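Local atomic coordinates of 2',5'-phosphodiesterase 12 (Homo sapiens, PDB entry 4Z0V), a protein that belongs to the endonuclease/exonuclease/phosphatase family, binds a magnesium ion, and joins a DNase I-like domain to a smaller N-terminal domain. Residues Tyr131-Asp136 / Gln181-Ala186; Thr286-His291 / Gly326-Thr331. All coordinates share one frame; numbering follows the deposited sequence.

Interaction 1 (Tyr131-Asp136 / Gln181-Ala186). With MG (magnesium ion), chain B.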
loop_
_atom_site.group_PDB
_atom_site.type_symbol
_atom_site.label_atom_id
_atom_site.label_comp_id
_atom_site.label_asym_id
_atom_site.label_seq_id
_atom_site.Cartn_x
_atom_site.Cartn_y
_atom_site.Cartn_z
ATOM N N TYR A 131 -1.978 0.994 -3.549
ATOM C CA TYR A 131 -2.077 2.424 -3.220
ATOM C C TYR A 131 -0.722 3.065 -3.001
ATOM O O TYR A 131 0.030 2.598 -2.158
ATOM C CB TYR A 131 -2.885 2.508 -1.905
ATOM C CG TYR A 131 -3.409 3.845 -1.420
ATOM C CD1 TYR A 131 -3.461 4.953 -2.272
ATOM C CD2 TYR A 131 -3.980 3.971 -0.148
ATOM C CE1 TYR A 131 -4.067 6.146 -1.867
ATOM C CE2 TYR A 131 -4.567 5.167 0.272
ATOM C CZ TYR A 131 -4.629 6.245 -0.600
ATOM O OH TYR A 131 -5.255 7.403 -0.195
ATOM N N ASN A 132 -0.438 4.160 -3.726
ATOM C CA ASN A 132 0.783 4.938 -3.519
ATOM C C ASN A 132 0.343 5.986 -2.497
ATOM O O ASN A 132 -0.518 6.816 -2.810
ATOM C CB ASN A 132 1.315 5.529 -4.850
ATOM C CG ASN A 132 2.486 6.477 -4.649
ATOM O OD1 ASN A 132 2.528 7.232 -3.663
ATOM N ND2 ASN A 132 3.452 6.485 -5.600
ATOM N N ILE A 133 0.859 5.892 -1.280
ATOM C CA ILE A 133 0.355 6.686 -0.142
ATOM C C ILE A 133 1.090 8.012 0.074
ATOM O O ILE A 133 0.742 8.717 1.036
ATOM C CB ILE A 133 0.314 5.846 1.172
ATOM C CG1 ILE A 133 1.735 5.338 1.584
ATOM C CG2 ILE A 133 -0.717 4.675 1.017
ATOM C CD1 ILE A 133 1.796 4.788 3.066
ATOM N N LEU A 134 1.996 8.391 -0.855
ATOM C CA LEU A 134 2.754 9.672 -0.859
ATOM C C LEU A 134 3.667 9.772 0.366
ATOM O O LEU A 134 3.230 10.035 1.510
ATOM C CB LEU A 134 1.774 10.875 -0.945
ATOM C CG LEU A 134 2.348 12.307 -0.813
ATOM C CD1 LEU A 134 3.468 12.556 -1.822
ATOM C CD2 LEU A 134 1.224 13.336 -0.954
ATOM N N ALA A 135 4.972 9.573 0.116
ATOM C CA ALA A 135 5.920 9.529 1.203
ATOM C C ALA A 135 6.149 10.902 1.828
ATOM O O ALA A 135 6.270 11.927 1.133
ATOM C CB ALA A 135 7.241 8.939 0.742
ATOM N N ASP A 136 6.219 10.908 3.161
ATOM C CA ASP A 136 6.533 12.132 3.900
ATOM C C ASP A 136 7.934 12.623 3.525
ATOM O O ASP A 136 8.175 13.830 3.547
ATOM C CB ASP A 136 6.463 11.887 5.413
ATOM C CG ASP A 136 6.763 13.148 6.190
ATOM O OD1 ASP A 136 5.986 14.107 6.070
ATOM O OD2 ASP A 136 7.819 13.197 6.851
ATOM N N GLN A 181 2.873 1.656 -2.008
ATOM C CA GLN A 181 4.096 2.278 -2.491
ATOM C C GLN A 181 4.291 3.586 -1.762
ATOM O O GLN A 181 3.338 4.127 -1.189
ATOM C CB GLN A 181 4.093 2.502 -4.007
ATOM C CG GLN A 181 3.728 1.242 -4.828
ATOM C CD GLN A 181 2.234 1.033 -4.917
ATOM O OE1 GLN A 181 1.457 1.981 -4.989
ATOM N NE2 GLN A 181 1.792 -0.214 -4.901
ATOM N N GLU A 182 5.542 4.066 -1.729
ATOM C CA GLU A 182 5.934 5.321 -1.063
ATOM C C GLU A 182 5.630 5.258 0.435
ATOM O O GLU A 182 5.088 6.207 1.041
ATOM C CB GLU A 182 5.306 6.552 -1.740
ATOM C CG GLU A 182 5.991 6.871 -3.066
ATOM C CD GLU A 182 5.725 8.279 -3.551
ATOM O OE1 GLU A 182 5.653 9.195 -2.705
ATOM O OE2 GLU A 182 5.602 8.475 -4.777
ATOM N N VAL A 183 6.014 4.134 1.029
ATOM C CA VAL A 183 5.868 3.919 2.463
ATOM C C VAL A 183 7.158 4.340 3.141
ATOM O O VAL A 183 8.188 3.692 2.943
ATOM C CB VAL A 183 5.540 2.424 2.776
ATOM C CG1 VAL A 183 5.425 2.184 4.299
ATOM C CG2 VAL A 183 4.269 1.961 2.053
ATOM N N ASP A 184 7.092 5.327 4.022
ATOM C CA ASP A 184 8.299 5.715 4.780
ATOM C C ASP A 184 8.581 4.672 5.848
ATOM O O ASP A 184 7.648 3.999 6.314
ATOM C CB ASP A 184 8.105 7.088 5.461
ATOM C CG ASP A 184 7.748 8.219 4.532
ATOM O OD1 ASP A 184 6.527 8.550 4.428
ATOM O OD2 ASP A 184 8.681 8.868 4.011
ATOM N N ARG A 185 9.870 4.538 6.242
ATOM C CA ARG A 185 10.259 3.567 7.263
ATOM C C ARG A 185 9.415 3.735 8.543
ATOM O O ARG A 185 8.850 2.745 9.013
ATOM C CB ARG A 185 11.771 3.634 7.590
ATOM C CG ARG A 185 12.178 2.600 8.649
ATOM C CD ARG A 185 13.656 2.620 9.028
ATOM N NE ARG A 185 14.546 2.151 7.958
ATOM C CZ ARG A 185 14.691 0.880 7.588
ATOM N NH1 ARG A 185 13.975 -0.075 8.168
ATOM N NH2 ARG A 185 15.531 0.561 6.617
ATOM N N ALA A 186 9.291 4.960 9.106
ATOM C CA ALA A 186 8.506 5.192 10.333
ATOM C C ALA A 186 7.010 5.017 10.095
ATOM O O ALA A 186 6.304 4.633 11.019
ATOM C CB ALA A 186 8.776 6.593 10.893
HETATM MG MG MG B . 4.844 10.109 -5.679
HETATM O O HOH W 1 3.047 9.854 -4.601
HETATM O O HOH W 2 5.797 11.361 -4.286
HETATM O O HOH W 3 6.646 10.372 -6.781
HETATM O O HOH W 4 4.105 9.174 -7.312
HETATM O O HOH W 5 4.052 11.898 -6.553
#
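Glu182 meets Asn132 and Ala135 with one carboxylate oxygen each while also holding the metal, an example of a ligand fixed by its second shell. With CG anti to the carbonyl carbon (chi1 -74°) and the chain extended beyond it, Glu182 OE2 binds the magnesium ion at 2.0 Å, and five waters complete an octahedral shell. Asn132 ND2, which also donates to Asp327, reaches Glu182 OE2 at 3.0 Å; OE2 lies in the amide plane of Asn132, whereas ND2 stands above the carboxylate plane, the planes being 70° apart. Ala135 N meets Glu182 OE1 on the anti side at 2.9 Å. Metal-bound waters donate to Glu182 OE1 and to Asn132 OD1, which also closes an Asx turn with Leu134 N. Parallel strand pairing uses Gln181 N with Tyr131 O and Ile133 N with Gln181 O. Asp184 OD1 offers its syn lone pair to Asp136 N at 2.7 Å, where helix 136-139 begins. Between the two segments the apolar contact is Ile133 CD1 with Val183 CG2, 3.9 Å. Glu182 and Val183 form a G1 beta bulge opposite Gly212; Glu182 supplies the metal ligand and Asn132 steadies it, at strand ends within the metal site of a DNase I-like fold.

Interaction 2 (Thr286-His291 / Gly326-Thr331). With GOL (glycerol), chain G.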
loop_
_atom_site.group_PDB
_atom_site.type_symbol
_atom_site.label_atom_id
_atom_site.label_comp_id
_atom_site.label_asym_id
_atom_site.label_seq_id
_atom_site.Cartn_x
_atom_site.Cartn_y
_atom_site.Cartn_z
ATOM N N THR A 286 5.352 -3.168 -6.935
ATOM C CA THR A 286 6.489 -2.356 -7.387
ATOM C C THR A 286 6.114 -0.888 -7.533
ATOM O O THR A 286 4.953 -0.501 -7.417
ATOM C CB THR A 286 7.048 -2.894 -8.753
ATOM O OG1 THR A 286 8.351 -2.337 -8.979
ATOM C CG2 THR A 286 6.131 -2.550 -9.960
ATOM N N HIS A 287 7.148 -0.066 -7.739
ATOM C CA HIS A 287 7.040 1.357 -8.036
ATOM C C HIS A 287 8.084 1.601 -9.112
ATOM O O HIS A 287 9.280 1.569 -8.808
ATOM C CB HIS A 287 7.283 2.198 -6.762
ATOM C CG HIS A 287 6.967 3.657 -6.934
ATOM N ND1 HIS A 287 7.139 4.550 -5.885
ATOM C CD2 HIS A 287 6.524 4.341 -8.022
ATOM C CE1 HIS A 287 6.793 5.743 -6.358
ATOM N NE2 HIS A 287 6.407 5.673 -7.634
ATOM N N LEU A 288 7.645 1.693 -10.396
ATOM C CA LEU A 288 8.610 1.779 -11.482
ATOM C C LEU A 288 9.147 3.185 -11.600
ATOM O O LEU A 288 8.595 4.104 -11.003
ATOM C CB LEU A 288 8.017 1.338 -12.822
ATOM C CG LEU A 288 7.547 -0.122 -12.943
ATOM C CD1 LEU A 288 7.124 -0.431 -14.390
ATOM C CD2 LEU A 288 8.622 -1.131 -12.477
ATOM N N TYR A 289 10.252 3.332 -12.354
ATOM C CA TYR A 289 10.888 4.635 -12.582
ATOM C C TYR A 289 9.830 5.658 -13.028
ATOM O O TYR A 289 8.947 5.330 -13.808
ATOM C CB TYR A 289 11.971 4.482 -13.615
ATOM C CG TYR A 289 12.685 5.781 -13.904
ATOM C CD1 TYR A 289 13.196 6.567 -12.870
ATOM C CD2 TYR A 289 12.889 6.201 -15.210
ATOM C CE1 TYR A 289 13.890 7.750 -13.140
ATOM C CE2 TYR A 289 13.579 7.378 -15.490
ATOM C CZ TYR A 289 14.099 8.135 -14.454
ATOM O OH TYR A 289 14.786 9.285 -14.756
ATOM N N TRP A 290 9.898 6.865 -12.491
ATOM C CA TRP A 290 8.855 7.872 -12.625
ATOM C C TRP A 290 8.967 8.850 -13.801
ATOM O O TRP A 290 7.948 9.443 -14.142
ATOM C CB TRP A 290 8.826 8.718 -11.329
ATOM C CG TRP A 290 10.092 9.507 -11.141
ATOM C CD1 TRP A 290 11.274 9.050 -10.636
ATOM C CD2 TRP A 290 10.341 10.851 -11.592
ATOM N NE1 TRP A 290 12.228 10.034 -10.705
ATOM C CE2 TRP A 290 11.690 11.141 -11.311
ATOM C CE3 TRP A 290 9.550 11.837 -12.207
ATOM C CZ2 TRP A 290 12.263 12.383 -11.602
ATOM C CZ3 TRP A 290 10.126 13.061 -12.521
ATOM C CH2 TRP A 290 11.465 13.324 -12.218
ATOM N N HIS A 291 10.172 9.129 -14.314
ATOM C CA HIS A 291 10.348 10.194 -15.316
ATOM C C HIS A 291 9.405 10.072 -16.517
ATOM O O HIS A 291 9.300 8.996 -17.096
ATOM C CB HIS A 291 11.801 10.300 -15.811
ATOM C CG HIS A 291 12.130 11.663 -16.350
ATOM N ND1 HIS A 291 11.836 12.005 -17.653
ATOM C CD2 HIS A 291 12.702 12.728 -15.737
ATOM C CE1 HIS A 291 12.223 13.267 -17.797
ATOM N NE2 HIS A 291 12.761 13.745 -16.678
ATOM N N GLY A 326 0.949 -2.238 -8.301
ATOM C CA GLY A 326 2.028 -1.265 -8.333
ATOM C C GLY A 326 1.686 0.091 -8.868
ATOM O O GLY A 326 0.598 0.307 -9.403
ATOM N N ASP A 327 2.598 1.027 -8.625
ATOM C CA ASP A 327 2.543 2.324 -9.283
ATOM C C ASP A 327 3.514 2.147 -10.439
ATOM O O ASP A 327 4.727 2.095 -10.234
ATOM C CB ASP A 327 2.915 3.437 -8.323
ATOM C CG ASP A 327 2.987 4.788 -8.995
ATOM O OD1 ASP A 327 2.925 4.840 -10.255
ATOM O OD2 ASP A 327 3.141 5.790 -8.274
ATOM N N PHE A 328 2.980 1.907 -11.625
ATOM C CA PHE A 328 3.811 1.600 -12.775
ATOM C C PHE A 328 4.260 2.848 -13.518
ATOM O O PHE A 328 5.017 2.723 -14.474
ATOM C CB PHE A 328 3.047 0.663 -13.717
ATOM C CG PHE A 328 2.781 -0.674 -13.066
ATOM C CD1 PHE A 328 1.636 -0.876 -12.301
ATOM C CD2 PHE A 328 3.696 -1.716 -13.176
ATOM C CE1 PHE A 328 1.397 -2.119 -11.683
ATOM C CE2 PHE A 328 3.477 -2.932 -12.506
ATOM C CZ PHE A 328 2.327 -3.119 -11.775
ATOM N N ASN A 329 3.808 4.043 -13.090
ATOM C CA ASN A 329 4.148 5.330 -13.751
ATOM C C ASN A 329 3.985 5.221 -15.286
ATOM O O ASN A 329 4.766 5.808 -16.048
ATOM C CB ASN A 329 5.591 5.720 -13.375
ATOM C CG ASN A 329 5.636 6.469 -12.071
ATOM O OD1 ASN A 329 4.982 7.499 -11.930
ATOM N ND2 ASN A 329 6.476 6.036 -11.122
ATOM N N SER A 330 2.945 4.470 -15.714
ATOM C CA SER A 330 2.653 4.209 -17.134
ATOM C C SER A 330 1.184 4.284 -17.380
ATOM O O SER A 330 0.416 3.537 -16.769
ATOM C CB SER A 330 3.146 2.828 -17.561
ATOM O OG SER A 330 4.458 2.538 -17.113
ATOM N N THR A 331 0.787 5.110 -18.349
ATOM C CA THR A 331 -0.631 5.188 -18.687
ATOM C C THR A 331 -1.020 4.050 -19.658
ATOM O O THR A 331 -0.128 3.419 -20.218
ATOM C CB THR A 331 -0.976 6.556 -19.285
ATOM O OG1 THR A 331 -0.391 6.646 -20.593
ATOM C CG2 THR A 331 -0.600 7.728 -18.367
HETATM C C1 GOL G . 3.679 10.161 -18.300
HETATM O O1 GOL G . 4.671 9.696 -19.216
HETATM C C2 GOL G . 3.918 9.664 -16.891
HETATM O O2 GOL G . 4.771 8.517 -16.903
HETATM C C3 GOL G . 4.522 10.736 -16.015
HETATM O O3 GOL G . 4.692 10.255 -14.686
HETATM O O HOH W 6 4.674 7.613 -9.327
#
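One water, held among His287, Asp327 and Asn329, illustrates how a solvent molecule can become part of a polar cluster. Its oxygen lies 2.6 Å from Asp327 OD2, to which it donates as it does to Asn329 OD1, and it is also hydrogen-bonded to His287 NE2. Asp327 OD2 also accepts from Asn132 ND2. The imidazole and the carboxylate run side by side, each CG being anti to its backbone N (chi1 -171° in His287, 175° in Asp327); their planes are 20° apart. The direct approach is too poorly angled for a hydrogen bond; the water links the two instead. Asp327 OD1 accepts from Asn329 N in an Asx turn just beyond the strand. Asn329 turns its amide across to the other segment: ND2 lies near the plane of the His287 ring, at its edge, and donates to Leu288 O at 2.9 Å from above that carbonyl plane. As in a parallel pair, Asp327 N bonds to Thr286 O and Leu288 N to Asp327 O. Leu288 CD1 lies 3.9 Å from Phe328 CD2, at the edge of that ring, and Thr286 CG2 is 3.7 Å from Phe328 CE2. A glycerol, probably from the crystallisation liquor, donates to Asn329 O. Strands 280-287 and 322-327 form a beta-alpha-beta unit with helix 295-316; Met302 of that helix and Met336 of helix 335-342 touch Phe328, while strand 387-397 flanks Asp327.

In the fold
Interaction 1 closes before interaction 2 opens along the chain, yet their centres lie only about 14 Å apart. Each joins neighbouring parallel strands at their C-terminal ends, strands 125-132 and 177-184 in one mixed beta sheet, strands 280-287 and 322-327 in another, both within the endonuclease/exonuclease/phosphatase part of the chain. The two beta sheets meet through polar ends: Asn132 ND2 lies 2.8 Å from Asp327 OD2, probably hydrogen-bonded, and Glu182 OE2 packs 3.4 Å from His287 CE1. The side chain of His287 is about 5 Å from the magnesium ion, so strand ends from both beta sheets border one metal site, as expected of the two-sheet alpha/beta sandwich of the DNase I-like family.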